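Local atomic coordinates of alpha-L-rhamnosidase (Streptomyces avermitilis, PDB entry 3W5M), a protein that hydrolyses terminal non-reducing alpha-L-rhamnose residues from alpha-L-rhamnosides, including citrus flavonoids and gum arabic, and carries a calcium-dependent rhamnose-binding module. Residues Ile415-Pro427 with Gly452-Ala464. Numbering follows the deposited sequence.
Sequences ITSGPDWRAASGP and GFDDRAWLAVRGA
Ala423 and Leu459 form an antiparallel hydrogen-bonded pair, with Leu459 N to Ala423 O at 2.7 Å and Ala423 N to Leu459 O at 2.8 Å. Val461 N extends the ladder to Trp421 O, joining 422-424 to 459-463 within an antiparallel sheet in which strand 303-311 flanks 422-424 on its other side; both segments fall in the rhamnosidase N-terminal domain family.

Packing is tight at Trp458. Ala424 CB sits over the six-membered ring, 3.5 Å from its centroid and 16° off the normal, a CH-pi contact, while Asp455 CB lies on the opposite face, offset toward the rim.

Arg422 bends at chi3 (72°) and brings its guanidinium to the type I turn of residues 455-458. Arg422 NE reaches Asp455 O at 3.0 Å, and Arg422 NH2 reaches the same oxygen at 3.3 Å, which lies in the guanidinium plane; Trp458 N is its third donor. A weak bond from NH2 to Arg456 O adds to this. The Asp455 carboxylate, turned 72° from the guanidinium, makes a long salt bridge to NE, and its OD2 pairs with Arg306.

The looser side runs past exposed Pro419, Leu459 and Ala460. Val461 does pack inward, CG1 lying 3.8 Å from Trp421 CB, but nearby a water bridges Pro419 O and Val461 O, donating to both. Chemically, Arg422 acts mainly through a backbone carbonyl, tying the turn to the strand, while its charge is probably balanced in part by Asp455, which it shares with Arg306.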
loop_
_atom_site.group_PDB
_atom_site.type_symbol
_atom_site.label_atom_id
_atom_site.label_comp_id
_atom_site.label_asym_id
_atom_site.label_seq_id
_atom_site.Cartn_x
_atom_site.Cartn_y
_atom_site.Cartn_z
ATOM N N ILE A 415 5.334 -15.616 -28.304
ATOM C CA ILE A 415 4.346 -14.651 -28.771
ATOM C C ILE A 415 4.568 -13.414 -27.904
ATOM O O ILE A 415 4.696 -13.532 -26.692
ATOM C CB ILE A 415 2.901 -15.200 -28.600
ATOM C CG1 ILE A 415 2.727 -16.562 -29.316
ATOM C CG2 ILE A 415 1.873 -14.169 -29.036
ATOM C CD1 ILE A 415 2.923 -16.507 -30.828
ATOM N N THR A 416 4.682 -12.242 -28.519
ATOM C CA THR A 416 4.937 -11.037 -27.737
ATOM C C THR A 416 4.023 -9.880 -28.101
ATOM O O THR A 416 3.462 -9.816 -29.199
ATOM C CB THR A 416 6.397 -10.534 -27.906
ATOM O OG1 THR A 416 6.623 -10.247 -29.281
ATOM C CG2 THR A 416 7.424 -11.565 -27.440
ATOM N N SER A 417 3.910 -8.951 -27.156
ATOM C CA SER A 417 3.400 -7.631 -27.410
ATOM C C SER A 417 4.254 -6.966 -28.484
ATOM O O SER A 417 5.507 -7.063 -28.472
ATOM C CB SER A 417 3.416 -6.799 -26.123
ATOM O OG SER A 417 4.705 -6.744 -25.520
ATOM N N GLY A 418 3.556 -6.282 -29.381
ATOM C CA GLY A 418 4.155 -5.628 -30.539
ATOM C C GLY A 418 3.117 -5.056 -31.499
ATOM O O GLY A 418 1.915 -5.037 -31.198
ATOM N N PRO A 419 3.579 -4.569 -32.667
ATOM C CA PRO A 419 2.786 -3.698 -33.540
ATOM C C PRO A 419 1.546 -4.356 -34.128
ATOM O O PRO A 419 0.635 -3.640 -34.547
ATOM C CB PRO A 419 3.776 -3.333 -34.665
ATOM C CG PRO A 419 5.141 -3.512 -34.038
ATOM C CD PRO A 419 4.955 -4.743 -33.185
ATOM N N ASP A 420 1.499 -5.689 -34.148
ATOM C CA ASP A 420 0.364 -6.387 -34.744
ATOM C C ASP A 420 -0.878 -6.477 -33.801
ATOM O O ASP A 420 -1.963 -6.904 -34.222
ATOM C CB ASP A 420 0.787 -7.755 -35.306
ATOM C CG ASP A 420 1.701 -8.574 -34.345
ATOM O OD1 ASP A 420 2.267 -8.043 -33.332
ATOM O OD2 ASP A 420 1.875 -9.783 -34.640
ATOM N N TRP A 421 -0.735 -6.070 -32.536
ATOM C CA TRP A 421 -1.873 -6.098 -31.596
ATOM C C TRP A 421 -2.925 -5.043 -31.949
ATOM O O TRP A 421 -2.633 -4.024 -32.587
ATOM C CB TRP A 421 -1.365 -5.869 -30.133
ATOM C CG TRP A 421 -0.661 -7.069 -29.524
ATOM C CD1 TRP A 421 0.375 -7.811 -30.083
ATOM C CD2 TRP A 421 -0.898 -7.632 -28.236
ATOM N NE1 TRP A 421 0.761 -8.807 -29.227
ATOM C CE2 TRP A 421 -0.006 -8.723 -28.084
ATOM C CE3 TRP A 421 -1.799 -7.333 -27.190
ATOM C CZ2 TRP A 421 0.027 -9.503 -26.927
ATOM C CZ3 TRP A 421 -1.753 -8.104 -26.038
ATOM C CH2 TRP A 421 -0.858 -9.176 -25.916
ATOM N N ARG A 422 -4.167 -5.263 -31.512
ATOM C CA ARG A 422 -5.250 -4.341 -31.814
ATOM C C ARG A 422 -5.928 -3.902 -30.506
ATOM O O ARG A 422 -5.852 -4.617 -29.531
ATOM C CB ARG A 422 -6.229 -5.014 -32.784
ATOM C CG ARG A 422 -5.537 -5.223 -34.134
ATOM C CD ARG A 422 -6.382 -5.921 -35.170
ATOM N NE ARG A 422 -7.462 -5.096 -35.703
ATOM C CZ ARG A 422 -7.313 -4.019 -36.474
ATOM N NH1 ARG A 422 -6.107 -3.566 -36.805
ATOM N NH2 ARG A 422 -8.392 -3.387 -36.911
ATOM N N ALA A 423 -6.544 -2.733 -30.535
ATOM C CA ALA A 423 -7.082 -2.060 -29.353
ATOM C C ALA A 423 -8.479 -1.516 -29.562
ATOM O O ALA A 423 -8.867 -1.150 -30.689
ATOM C CB ALA A 423 -6.126 -0.954 -28.901
ATOM N N ALA A 424 -9.243 -1.459 -28.466
ATOM C CA ALA A 424 -10.595 -0.880 -28.447
ATOM C C ALA A 424 -10.843 -0.315 -27.064
ATOM O O ALA A 424 -10.200 -0.754 -26.093
ATOM C CB ALA A 424 -11.636 -1.923 -28.767
ATOM N N SER A 425 -11.805 0.603 -26.961
ATOM C CA SER A 425 -12.136 1.228 -25.667
ATOM C C SER A 425 -12.747 0.229 -24.678
ATOM O O SER A 425 -12.358 0.202 -23.510
ATOM C CB SER A 425 -13.028 2.461 -25.874
ATOM O OG SER A 425 -14.096 2.141 -26.743
ATOM N N GLY A 426 -13.677 -0.615 -25.135
ATOM C CA GLY A 426 -14.317 -1.569 -24.212
ATOM C C GLY A 426 -15.134 -0.865 -23.122
ATOM O O GLY A 426 -15.432 0.297 -23.260
ATOM N N PRO A 427 -15.466 -1.571 -22.020
ATOM C CA PRO A 427 -16.410 -1.009 -21.052
ATOM C C PRO A 427 -15.801 -0.128 -19.946
ATOM O O PRO A 427 -16.534 0.609 -19.269
ATOM C CB PRO A 427 -17.013 -2.252 -20.417
ATOM C CG PRO A 427 -15.965 -3.294 -20.503
ATOM C CD PRO A 427 -15.112 -2.965 -21.709
ATOM N N GLY A 452 -11.107 -16.419 -32.666
ATOM C CA GLY A 452 -12.275 -16.371 -33.542
ATOM C C GLY A 452 -13.081 -15.084 -33.408
ATOM O O GLY A 452 -14.195 -14.994 -33.913
ATOM N N PHE A 453 -12.526 -14.092 -32.712
ATOM C CA PHE A 453 -13.210 -12.807 -32.482
ATOM C C PHE A 453 -13.017 -11.837 -33.645
ATOM O O PHE A 453 -11.937 -11.722 -34.200
ATOM C CB PHE A 453 -12.740 -12.181 -31.137
ATOM C CG PHE A 453 -13.333 -10.833 -30.838
ATOM C CD1 PHE A 453 -14.609 -10.721 -30.283
ATOM C CD2 PHE A 453 -12.613 -9.670 -31.091
ATOM C CE1 PHE A 453 -15.161 -9.469 -30.019
ATOM C CE2 PHE A 453 -13.153 -8.407 -30.827
ATOM C CZ PHE A 453 -14.435 -8.303 -30.293
ATOM N N ASP A 454 -14.076 -11.134 -34.023
ATOM C CA ASP A 454 -13.992 -10.177 -35.120
ATOM C C ASP A 454 -13.524 -8.810 -34.623
ATOM O O ASP A 454 -14.349 -8.018 -34.143
ATOM C CB ASP A 454 -15.364 -10.066 -35.824
ATOM C CG ASP A 454 -15.371 -9.057 -36.979
ATOM O OD1 ASP A 454 -14.313 -8.514 -37.362
ATOM O OD2 ASP A 454 -16.467 -8.796 -37.511
ATOM N N ASP A 455 -12.217 -8.533 -34.741
ATOM C CA ASP A 455 -11.648 -7.240 -34.340
ATOM C C ASP A 455 -11.250 -6.299 -35.495
ATOM O O ASP A 455 -10.391 -5.423 -35.332
ATOM C CB ASP A 455 -10.474 -7.431 -33.338
ATOM C CG ASP A 455 -9.254 -8.164 -33.937
ATOM O OD1 ASP A 455 -9.268 -8.490 -35.153
ATOM O OD2 ASP A 455 -8.263 -8.401 -33.176
ATOM N N ARG A 456 -11.886 -6.445 -36.655
ATOM C CA ARG A 456 -11.507 -5.628 -37.820
ATOM C C ARG A 456 -11.684 -4.123 -37.613
ATOM O O ARG A 456 -10.964 -3.332 -38.219
ATOM C CB ARG A 456 -12.237 -6.099 -39.080
ATOM C CG ARG A 456 -11.470 -7.139 -39.890
ATOM C CD ARG A 456 -12.398 -8.224 -40.423
ATOM N NE ARG A 456 -13.653 -7.675 -40.946
ATOM C CZ ARG A 456 -14.823 -8.314 -40.957
ATOM N NH1 ARG A 456 -14.934 -9.547 -40.478
ATOM N NH2 ARG A 456 -15.892 -7.710 -41.451
ATOM N N ALA A 457 -12.631 -3.737 -36.757
ATOM C CA ALA A 457 -12.852 -2.328 -36.419
ATOM C C ALA A 457 -12.163 -1.878 -35.115
ATOM O O ALA A 457 -12.397 -0.776 -34.638
ATOM C CB ALA A 457 -14.337 -2.020 -36.373
ATOM N N TRP A 458 -11.340 -2.744 -34.534
ATOM C CA TRP A 458 -10.379 -2.318 -33.501
ATOM C C TRP A 458 -9.227 -1.516 -34.143
ATOM O O TRP A 458 -9.068 -1.528 -35.368
ATOM C CB TRP A 458 -9.877 -3.548 -32.748
ATOM C CG TRP A 458 -10.890 -4.137 -31.801
ATOM C CD1 TRP A 458 -12.246 -4.296 -32.017
ATOM C CD2 TRP A 458 -10.628 -4.688 -30.508
ATOM N NE1 TRP A 458 -12.828 -4.877 -30.919
ATOM C CE2 TRP A 458 -11.862 -5.130 -29.981
ATOM C CE3 TRP A 458 -9.471 -4.825 -29.728
ATOM C CZ2 TRP A 458 -11.972 -5.704 -28.713
ATOM C CZ3 TRP A 458 -9.582 -5.385 -28.472
ATOM C CH2 TRP A 458 -10.834 -5.835 -27.975
ATOM N N LEU A 459 -8.422 -0.802 -33.350
ATOM C CA LEU A 459 -7.369 0.038 -33.935
ATOM C C LEU A 459 -5.986 -0.552 -33.715
ATOM O O LEU A 459 -5.766 -1.213 -32.705
ATOM C CB LEU A 459 -7.428 1.450 -33.346
ATOM C CG LEU A 459 -8.770 2.178 -33.474
ATOM C CD1 LEU A 459 -8.771 3.463 -32.644
ATOM C CD2 LEU A 459 -9.076 2.448 -34.948
ATOM N N ALA A 460 -5.052 -0.317 -34.646
ATOM C CA ALA A 460 -3.665 -0.737 -34.428
ATOM C C ALA A 460 -3.140 -0.076 -33.152
ATOM O O ALA A 460 -3.411 1.108 -32.904
ATOM C CB ALA A 460 -2.780 -0.349 -35.617
ATOM N N VAL A 461 -2.438 -0.854 -32.329
ATOM C CA VAL A 461 -1.696 -0.299 -31.186
ATOM C C VAL A 461 -0.546 0.568 -31.663
ATOM O O VAL A 461 -0.194 0.557 -32.832
ATOM C CB VAL A 461 -1.147 -1.411 -30.269
ATOM C CG1 VAL A 461 -2.283 -2.189 -29.633
ATOM C CG2 VAL A 461 -0.184 -2.327 -31.016
ATOM N N ARG A 462 0.043 1.342 -30.766
ATOM C CA ARG A 462 1.242 2.099 -31.118
ATOM C C ARG A 462 2.365 1.615 -30.222
ATOM O O ARG A 462 2.119 0.972 -29.177
ATOM C CB ARG A 462 0.996 3.599 -30.956
ATOM C CG ARG A 462 0.468 3.984 -29.583
ATOM C CD ARG A 462 0.168 5.460 -29.457
ATOM N NE ARG A 462 1.385 6.246 -29.321
ATOM C CZ ARG A 462 1.404 7.521 -28.952
ATOM N NH1 ARG A 462 0.259 8.151 -28.658
ATOM N NH2 ARG A 462 2.570 8.160 -28.866
ATOM N N GLY A 463 3.603 1.862 -30.638
ATOM C CA GLY A 463 4.718 1.689 -29.731
ATOM C C GLY A 463 4.534 2.776 -28.703
ATOM O O GLY A 463 4.111 3.889 -29.037
ATOM N N ALA A 464 4.816 2.447 -27.456
ATOM C CA ALA A 464 4.739 3.384 -26.355
ATOM C C ALA A 464 5.854 4.422 -26.458
ATOM O O ALA A 464 6.944 4.119 -26.939
ATOM C CB ALA A 464 4.877 2.619 -25.061
HETATM O O HOH W 1 1.028 -0.861 -34.812
#